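Long-range contact in 1-acyl-sn-glycerol-3-phosphate acyltransferase (Thermotoga maritima, PDB 5KYM), which transfers an acyl chain to 1-acyl-sn-glycerol 3-phosphate (lysophosphatidic acid), yielding phosphatidic acid at the membrane: residues 46-57 with 88-99. Residues are numbered along the deposited sequence; the frame is centred on the assembly and turned at random.
With DD9 (nonane), chain F; HGX (1-heptadecanoyl-2-tridecanoyl-3-glycerol-phosphonyl choline), chain D.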
ATOM      1  N   LEU A  46      10.286   8.401  -7.644  1.00 47.35           N
ATOM      2  CA  LEU A  46       9.702   8.027  -6.365  1.00 46.84           C
ATOM      3  C   LEU A  46       8.797   9.105  -5.790  1.00 48.18           C
ATOM      4  O   LEU A  46       7.768   8.803  -5.221  1.00 51.61           O
ATOM      5  CB  LEU A  46      10.771   7.591  -5.337  1.00 44.66           C
ATOM      6  CG  LEU A  46      11.305   6.164  -5.550  1.00 44.99           C
ATOM      7  CD1 LEU A  46      12.257   5.812  -4.462  1.00 44.17           C
ATOM      8  CD2 LEU A  46      10.223   5.066  -5.648  1.00 44.80           C
ATOM      9  N   LYS A  47       9.174  10.358  -5.951  1.00 50.71           N
ATOM     10  CA  LYS A  47       8.433  11.455  -5.361  1.00 51.23           C
ATOM     11  C   LYS A  47       7.147  11.585  -6.117  1.00 49.32           C
ATOM     12  O   LYS A  47       6.114  11.760  -5.505  1.00 52.22           O
ATOM     13  CB  LYS A  47       9.267  12.739  -5.401  1.00 57.93           C
ATOM     14  CG  LYS A  47       8.760  13.900  -4.582  1.00 65.32           C
ATOM     15  CD  LYS A  47       8.791  13.587  -3.082  1.00 73.79           C
ATOM     16  CE  LYS A  47       7.634  14.255  -2.361  1.00 80.23           C
ATOM     17  NZ  LYS A  47       7.594  15.743  -2.660  1.00 86.82           N
ATOM     18  N   GLU A  48       7.187  11.425  -7.440  1.00 46.85           N
ATOM     19  CA  GLU A  48       5.974  11.508  -8.285  1.00 45.83           C
ATOM     20  C   GLU A  48       4.901  10.479  -7.972  1.00 44.52           C
ATOM     21  O   GLU A  48       3.721  10.768  -8.153  1.00 44.62           O
ATOM     22  CB  GLU A  48       6.328  11.413  -9.784  1.00 46.31           C
ATOM     23  CG  GLU A  48       6.973  12.633 -10.409  1.00 45.61           C
ATOM     24  CD  GLU A  48       6.177  13.872 -10.118  1.00 45.94           C
ATOM     25  OE1 GLU A  48       4.918  13.869 -10.360  1.00 44.25           O
ATOM     26  OE2 GLU A  48       6.820  14.812  -9.555  1.00 45.88           O
ATOM     27  N   ILE A  49       5.349   9.286  -7.591  1.00 43.48           N
ATOM     28  CA  ILE A  49       4.529   8.175  -7.145  1.00 43.54           C
ATOM     29  C   ILE A  49       3.863   8.531  -5.857  1.00 42.98           C
ATOM     30  O   ILE A  49       2.673   8.327  -5.701  1.00 42.57           O
ATOM     31  CB  ILE A  49       5.390   6.876  -6.920  1.00 44.44           C
ATOM     32  CG1 ILE A  49       5.869   6.360  -8.285  1.00 46.80           C
ATOM     33  CG2 ILE A  49       4.649   5.768  -6.126  1.00 43.25           C
ATOM     34  CD1 ILE A  49       6.984   5.331  -8.204  1.00 48.70           C
ATOM     35  N   GLU A  50       4.645   8.999  -4.900  1.00 44.48           N
ATOM     36  CA  GLU A  50       4.128   9.441  -3.630  1.00 45.21           C
ATOM     37  C   GLU A  50       3.031  10.532  -3.903  1.00 47.06           C
ATOM     38  O   GLU A  50       1.927  10.472  -3.362  1.00 43.84           O
ATOM     39  CB  GLU A  50       5.289   9.909  -2.768  1.00 46.85           C
ATOM     40  CG  GLU A  50       4.885  10.711  -1.531  1.00 52.20           C
ATOM     41  CD  GLU A  50       6.044  11.171  -0.683  1.00 55.42           C
ATOM     42  OE1 GLU A  50       7.076  11.528  -1.247  1.00 66.02           O
ATOM     43  OE2 GLU A  50       5.938  11.207   0.563  1.00 56.94           O
ATOM     44  N   LYS A  51       3.323  11.479  -4.796  1.00 46.62           N
ATOM     45  CA  LYS A  51       2.368  12.531  -5.102  1.00 45.70           C
ATOM     46  C   LYS A  51       1.106  11.929  -5.675  1.00 45.39           C
ATOM     47  O   LYS A  51       0.039  12.391  -5.410  1.00 46.83           O
ATOM     48  CB  LYS A  51       2.954  13.555  -6.051  1.00 46.89           C
ATOM     49  CG  LYS A  51       4.140  14.283  -5.422  1.00 49.99           C
ATOM     50  CD  LYS A  51       5.138  14.863  -6.442  1.00 51.19           C
ATOM     51  CE  LYS A  51       4.663  16.187  -6.975  1.00 54.34           C
ATOM     52  NZ  LYS A  51       4.918  16.388  -8.399  1.00 58.55           N
ATOM     53  N   PHE A  52       1.221  10.878  -6.462  1.00 45.26           N
ATOM     54  CA  PHE A  52       0.046  10.187  -6.996  1.00 43.06           C
ATOM     55  C   PHE A  52      -0.796   9.597  -5.866  1.00 41.54           C
ATOM     56  O   PHE A  52      -2.025   9.800  -5.799  1.00 39.54           O
ATOM     57  CB  PHE A  52       0.438   9.130  -8.023  1.00 40.80           C
ATOM     58  CG  PHE A  52      -0.669   8.202  -8.363  1.00 42.69           C
ATOM     59  CD1 PHE A  52      -1.704   8.614  -9.208  1.00 44.40           C
ATOM     60  CD2 PHE A  52      -0.721   6.903  -7.829  1.00 42.04           C
ATOM     61  CE1 PHE A  52      -2.759   7.724  -9.471  1.00 43.87           C
ATOM     62  CE2 PHE A  52      -1.763   6.038  -8.130  1.00 40.74           C
ATOM     63  CZ  PHE A  52      -2.772   6.444  -8.943  1.00 40.52           C
ATOM     64  N   GLY A  53      -0.129   8.884  -4.977  1.00 40.87           N
ATOM     65  CA  GLY A  53      -0.820   8.312  -3.813  1.00 42.44           C
ATOM     66  C   GLY A  53      -1.743   9.344  -3.164  1.00 40.82           C
ATOM     67  O   GLY A  53      -2.933   9.122  -2.979  1.00 41.13           O
ATOM     68  N   LYS A  54      -1.181  10.498  -2.906  1.00 38.85           N
ATOM     69  CA  LYS A  54      -1.865  11.559  -2.233  1.00 39.08           C
ATOM     70  C   LYS A  54      -2.936  12.138  -3.079  1.00 41.30           C
ATOM     71  O   LYS A  54      -4.079  12.230  -2.634  1.00 44.21           O
ATOM     72  CB  LYS A  54      -0.877  12.666  -1.839  1.00 36.92           C
ATOM     73  CG  LYS A  54       0.023  12.260  -0.690  1.00 36.29           C
ATOM     74  CD  LYS A  54       0.405  13.400   0.164  1.00 37.28           C
ATOM     75  CE  LYS A  54       1.490  13.061   1.081  1.00 39.52           C
ATOM     76  NZ  LYS A  54       2.697  12.721   0.256  1.00 42.21           N
ATOM     77  N   ARG A  55      -2.572  12.551  -4.280  1.00 43.43           N
ATOM     78  CA  ARG A  55      -3.492  13.198  -5.200  1.00 46.15           C
ATOM     79  C   ARG A  55      -4.718  12.328  -5.425  1.00 47.96           C
ATOM     80  O   ARG A  55      -5.827  12.840  -5.549  1.00 55.05           O
ATOM     81  CB  ARG A  55      -2.792  13.504  -6.522  1.00 49.37           C
ATOM     82  CG  ARG A  55      -1.838  14.673  -6.419  1.00 56.63           C
ATOM     83  CD  ARG A  55      -1.192  15.135  -7.705  1.00 62.00           C
ATOM     84  NE  ARG A  55      -0.187  16.212  -7.478  1.00 64.19           N
ATOM     85  CZ  ARG A  55       0.725  16.598  -8.379  1.00 68.26           C
ATOM     86  NH1 ARG A  55       0.801  16.030  -9.579  1.00 73.07           N
ATOM     87  NH2 ARG A  55       1.591  17.560  -8.089  1.00 70.99           N
ATOM     88  N   ALA A  56      -4.531  11.012  -5.477  1.00 45.39           N
ATOM     89  CA  ALA A  56      -5.635  10.093  -5.666  1.00 43.28           C
ATOM     90  C   ALA A  56      -6.814  10.393  -4.761  1.00 40.76           C
ATOM     91  O   ALA A  56      -8.005  10.396  -5.172  1.00 37.39           O
ATOM     92  CB  ALA A  56      -5.162   8.680  -5.372  1.00 45.74           C
ATOM     93  N   PHE A  57      -6.493  10.615  -3.500  1.00 39.33           N
ATOM     94  CA  PHE A  57      -7.554  10.824  -2.556  1.00 39.55           C
ATOM     95  C   PHE A  57      -8.191  12.185  -2.786  1.00 39.51           C
ATOM     96  O   PHE A  57      -9.390  12.328  -2.532  1.00 40.22           O
ATOM     97  CB  PHE A  57      -7.109  10.567  -1.124  1.00 39.58           C
ATOM     98  CG  PHE A  57      -6.829   9.152  -0.877  1.00 40.78           C
ATOM     99  CD1 PHE A  57      -5.650   8.606  -1.308  1.00 42.13           C
ATOM    100  CD2 PHE A  57      -7.775   8.335  -0.328  1.00 44.10           C
ATOM    101  CE1 PHE A  57      -5.412   7.259  -1.195  1.00 43.85           C
ATOM    102  CE2 PHE A  57      -7.557   6.955  -0.228  1.00 45.69           C
ATOM    103  CZ  PHE A  57      -6.363   6.424  -0.668  1.00 44.56           C
ATOM    104  N   MET A  88      -7.970   1.004  -2.841  1.00 41.16           N
ATOM    105  CA  MET A  88      -7.306   2.226  -2.545  1.00 40.78           C
ATOM    106  C   MET A  88      -6.197   2.081  -1.479  1.00 40.70           C
ATOM    107  O   MET A  88      -5.377   3.008  -1.293  1.00 39.15           O
ATOM    108  CB  MET A  88      -8.323   3.299  -2.113  1.00 42.04           C
ATOM    109  CG  MET A  88      -9.292   3.750  -3.196  1.00 42.21           C
ATOM    110  SD  MET A  88      -8.534   4.232  -4.776  1.00 42.78           S
ATOM    111  CE  MET A  88      -7.783   5.789  -4.199  1.00 43.00           C
ATOM    112  N   ASP A  89      -6.131   0.942  -0.790  1.00 40.27           N
ATOM    113  CA  ASP A  89      -5.067   0.762   0.186  1.00 41.37           C
ATOM    114  C   ASP A  89      -3.648   0.955  -0.389  1.00 40.45           C
ATOM    115  O   ASP A  89      -2.809   1.565   0.216  1.00 41.79           O
ATOM    116  CB  ASP A  89      -5.206  -0.583   0.890  1.00 41.54           C
ATOM    117  CG  ASP A  89      -6.466  -0.702   1.693  1.00 41.56           C
ATOM    118  OD1 ASP A  89      -7.069   0.331   2.081  1.00 41.23           O
ATOM    119  OD2 ASP A  89      -6.824  -1.885   1.944  1.00 44.36           O
ATOM    120  N   ILE A  90      -3.415   0.480  -1.585  1.00 41.45           N
ATOM    121  CA  ILE A  90      -2.133   0.656  -2.236  1.00 42.29           C
ATOM    122  C   ILE A  90      -1.786   2.154  -2.477  1.00 40.44           C
ATOM    123  O   ILE A  90      -0.722   2.612  -2.029  1.00 37.57           O
ATOM    124  CB  ILE A  90      -2.033  -0.325  -3.433  1.00 44.22           C
ATOM    125  CG1 ILE A  90      -1.711  -1.745  -2.848  1.00 49.20           C
ATOM    126  CG2 ILE A  90      -0.946   0.049  -4.417  1.00 44.55           C
ATOM    127  CD1 ILE A  90      -0.320  -1.983  -2.113  1.00 48.94           C
ATOM    128  N   PRO A  91      -2.662   2.908  -3.149  1.00 40.72           N
ATOM    129  CA  PRO A  91      -2.318   4.334  -3.281  1.00 40.95           C
ATOM    130  C   PRO A  91      -2.148   5.028  -1.919  1.00 40.39           C
ATOM    131  O   PRO A  91      -1.269   5.900  -1.770  1.00 41.04           O
ATOM    132  CB  PRO A  91      -3.512   4.951  -4.074  1.00 40.94           C
ATOM    133  CG  PRO A  91      -4.523   3.862  -4.226  1.00 41.53           C
ATOM    134  CD  PRO A  91      -3.810   2.525  -4.002  1.00 40.65           C
ATOM    135  N   LEU A  92      -2.981   4.642  -0.957  1.00 38.11           N
ATOM    136  CA  LEU A  92      -2.879   5.156   0.391  1.00 38.72           C
ATOM    137  C   LEU A  92      -1.507   4.866   0.987  1.00 38.68           C
ATOM    138  O   LEU A  92      -0.839   5.808   1.388  1.00 39.83           O
ATOM    139  CB  LEU A  92      -3.957   4.542   1.286  1.00 39.48           C
ATOM    140  CG  LEU A  92      -3.985   4.938   2.745  1.00 39.14           C
ATOM    141  CD1 LEU A  92      -4.388   6.363   2.802  1.00 40.04           C
ATOM    142  CD2 LEU A  92      -4.942   4.099   3.526  1.00 39.51           C
ATOM    143  N   ILE A  93      -1.066   3.598   1.067  1.00 37.39           N
ATOM    144  CA  ILE A  93       0.261   3.299   1.661  1.00 37.63           C
ATOM    145  C   ILE A  93       1.369   4.065   0.839  1.00 37.46           C
ATOM    146  O   ILE A  93       2.318   4.603   1.430  1.00 35.39           O
ATOM    147  CB  ILE A  93       0.631   1.802   1.687  1.00 38.58           C
ATOM    148  CG1 ILE A  93      -0.432   0.861   2.245  1.00 41.26           C
ATOM    149  CG2 ILE A  93       1.922   1.571   2.432  1.00 38.89           C
ATOM    150  CD1 ILE A  93      -0.789   1.068   3.670  1.00 44.55           C
ATOM    151  N   LEU A  94       1.236   4.089  -0.504  1.00 37.33           N
ATOM    152  CA  LEU A  94       2.249   4.702  -1.392  1.00 37.11           C
ATOM    153  C   LEU A  94       2.416   6.186  -1.080  1.00 36.84           C
ATOM    154  O   LEU A  94       3.527   6.679  -0.936  1.00 37.40           O
ATOM    155  CB  LEU A  94       1.888   4.519  -2.863  1.00 37.27           C
ATOM    156  CG  LEU A  94       2.120   3.138  -3.511  1.00 37.84           C
ATOM    157  CD1 LEU A  94       1.657   2.973  -4.952  1.00 36.29           C
ATOM    158  CD2 LEU A  94       3.593   2.829  -3.444  1.00 39.38           C
ATOM    159  N   GLY A  95       1.298   6.867  -0.923  1.00 35.72           N
ATOM    160  CA  GLY A  95       1.298   8.300  -0.731  1.00 35.52           C
ATOM    161  C   GLY A  95       1.572   8.789   0.669  1.00 35.74           C
ATOM    162  O   GLY A  95       1.948   9.936   0.857  1.00 34.60           O
ATOM    163  N   PHE A  96       1.415   7.928   1.660  1.00 36.50           N
ATOM    164  CA  PHE A  96       1.476   8.369   3.041  1.00 37.20           C
ATOM    165  C   PHE A  96       2.343   7.544   3.961  1.00 40.11           C
ATOM    166  O   PHE A  96       2.404   7.836   5.143  1.00 45.12           O
ATOM    167  CB  PHE A  96       0.048   8.379   3.601  1.00 36.21           C
ATOM    168  CG  PHE A  96      -0.840   9.408   2.964  1.00 34.15           C
ATOM    169  CD1 PHE A  96      -0.845  10.711   3.420  1.00 32.99           C
ATOM    170  CD2 PHE A  96      -1.657   9.075   1.948  1.00 33.22           C
ATOM    171  CE1 PHE A  96      -1.633  11.654   2.859  1.00 32.23           C
ATOM    172  CE2 PHE A  96      -2.476  10.029   1.381  1.00 33.71           C
ATOM    173  CZ  PHE A  96      -2.475  11.310   1.855  1.00 32.72           C
ATOM    174  N   VAL A  97       2.994   6.502   3.460  1.00 40.69           N
ATOM    175  CA  VAL A  97       3.857   5.668   4.312  1.00 39.91           C
ATOM    176  C   VAL A  97       5.161   5.322   3.595  1.00 40.88           C
ATOM    177  O   VAL A  97       6.236   5.565   4.132  1.00 44.12           O
ATOM    178  CB  VAL A  97       3.149   4.369   4.674  1.00 39.44           C
ATOM    179  CG1 VAL A  97       4.025   3.497   5.567  1.00 39.73           C
ATOM    180  CG2 VAL A  97       1.760   4.652   5.234  1.00 38.16           C
ATOM    181  N   ALA A  98       5.068   4.784   2.381  1.00 40.48           N
ATOM    182  CA  ALA A  98       6.211   4.206   1.713  1.00 41.67           C
ATOM    183  C   ALA A  98       5.982   3.884   0.241  1.00 42.72           C
ATOM    184  O   ALA A  98       4.952   3.343  -0.095  1.00 44.44           O
ATOM    185  CB  ALA A  98       6.559   2.939   2.467  1.00 41.73           C
ATOM    186  N   THR A  99       6.947   4.179  -0.613  1.00 43.47           N
ATOM    187  CA  THR A  99       6.833   3.821  -1.990  1.00 45.63           C
ATOM    188  C   THR A  99       7.644   2.613  -2.258  1.00 48.79           C
ATOM    189  O   THR A  99       8.655   2.652  -2.993  1.00 52.18           O
ATOM    190  CB  THR A  99       7.242   4.930  -2.956  1.00 46.48           C
ATOM    191  OG1 THR A  99       8.568   5.373  -2.716  1.00 46.06           O
ATOM    192  CG2 THR A  99       6.381   6.070  -2.769  1.00 49.48           C
TER
HETATM  193  C1  DD9 F 304       3.218  10.135 -12.060  1.00 52.25           C
HETATM  194  C2  DD9 F 304       3.406   8.635 -11.915  1.00 50.51           C
HETATM  195  C3  DD9 F 304       2.226   8.067 -11.155  1.00 50.75           C
HETATM  196  C4  DD9 F 304       2.356   6.555 -11.065  1.00 54.50           C
HETATM  197  C5  DD9 F 304       1.397   6.008 -10.004  1.00 56.72           C
HETATM  198  C6  DD9 F 304       1.704   4.530  -9.797  1.00 57.95           C
HETATM  199  C7  DD9 F 304       0.602   3.700  -9.138  1.00 54.60           C
HETATM  200  C8  DD9 F 304       1.168   2.279  -8.920  1.00 54.42           C
HETATM  201  C9  DD9 F 304       0.054   1.232  -8.790  1.00 56.53           C
HETATM  202  O11 HGX D 302      -4.155  17.264  -9.113  1.00 76.39           O
HETATM  203  C11 HGX D 302      -3.616  17.368 -10.223  1.00 84.34           C
HETATM  204  C12 HGX D 302      -3.875  16.356 -11.320  1.00 77.21           C
HETATM  205  C13 HGX D 302      -3.869  16.950 -12.727  1.00 69.56           C
HETATM  206  C14 HGX D 302      -4.183  15.885 -13.788  1.00 74.50           C
HETATM  207  C15 HGX D 302      -4.941  16.459 -14.987  1.00 83.39           C
HETATM  208  C16 HGX D 302      -5.406  15.445 -16.051  1.00 89.39           C
HETATM  209  C17 HGX D 302      -6.600  15.989 -16.849  1.00 89.74           C
HETATM  210  C18 HGX D 302      -6.883  15.285 -18.175  1.00 85.98           C
HETATM  211  O3  HGX D 302      -2.706  18.468 -10.520  1.00 97.32           O
HETATM  212  C3  HGX D 302      -1.709  18.969  -9.613  1.00111.63           C
HETATM  213  C2  HGX D 302      -1.821  20.500  -9.399  1.00119.35           C
HETATM  214  C1  HGX D 302      -1.890  20.931  -7.901  1.00124.96           C
HETATM  215  O3P HGX D 302      -2.419  19.966  -6.958  1.00138.00           O
HETATM  216  O2  HGX D 302      -2.930  21.038 -10.171  1.00114.12           O
HETATM  217  C31 HGX D 302      -2.577  21.634 -11.473  1.00 98.37           C
HETATM  218  O31 HGX D 302      -2.182  22.789 -11.431  1.00111.28           O
HETATM  219  C32 HGX D 302      -2.640  20.898 -12.820  1.00 82.16           C
HETATM  220  C33 HGX D 302      -3.934  21.062 -13.630  1.00 73.62           C
HETATM  221  C34 HGX D 302      -3.815  20.513 -15.067  1.00 71.03           C
HETATM  222  C35 HGX D 302      -5.183  20.243 -15.721  1.00 73.50           C
HETATM  223  C36 HGX D 302      -5.293  20.604 -17.213  1.00 76.35           C
HETATM  224  C37 HGX D 302      -6.620  20.209 -17.909  1.00 79.05           C
HETATM  225  C38 HGX D 302      -6.803  20.891 -19.295  1.00 84.32           C
HETATM  226  C39 HGX D 302      -7.893  20.302 -20.234  1.00 87.08           C
HETATM  227  C40 HGX D 302      -8.149  21.098 -21.532  1.00 77.54           C
HETATM  228  O1  HGX D 302      -1.405  20.952  -4.843  1.00146.58           O
HETATM  229  P1  HGX D 302      -1.773  19.636  -5.490  1.00144.73           P
HETATM  230  O4  HGX D 302      -0.674  18.618  -5.672  1.00141.23           O
HETATM  231  O5  HGX D 302      -2.946  18.890  -4.625  1.00130.55           O
HETATM  232  C4  HGX D 302      -3.410  19.280  -3.319  1.00115.11           C
HETATM  233  C5  HGX D 302      -2.516  18.714  -2.216  1.00105.04           C
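Lys54 NZ donates a hydrogen bond to the backbone O of Gly95, 2.9 Å away and in the carbonyl plane, while Glu50 OE2, one helical turn back, forms a salt bridge with the same ammonium. With CG beside the backbone N (chi1 -73°), the lysine lays that methylene over one face of the Phe96 ring, a CH-pi contact 4.0 Å from the centroid; the bend at chi4 then turns NZ to the carbonyl. With an alanine in its place, Gly95 O and the Glu50 carboxylate would probably lose their shared partner, and that face of Phe96 its aliphatic cover. Beside this grip the backbones nearly touch: Gly53 CA lies 3.7 Å from Gly95 CA, and a CB on either glycine would clash with the other helix. Gly95 CA also makes a CA-H...O contact with Glu50 O. Toward the C-terminal end of 46-57, Phe57 takes the methyl CE of Met88 over one ring face, offset toward the rim, and sets CZ 3.6 Å from Leu92 CB. At the other end, Ile49 CG2 meets Thr99 CG2 at 3.8 Å. On helix 38-59, Arg55 NE hydrogen-bonds to O4 of the bound phospholipid, and nonane C5 lies over Phe52. Asp89 OD2 is hydrogen-bonded to His84 ND1, the pairing expected of the HX4D motif. The segment axes cross at -126° with closest approach 6.7 Å, a glycine-mediated helix crossing that joins the N-terminal two-helix motif to the alpha-beta acyltransferase domain.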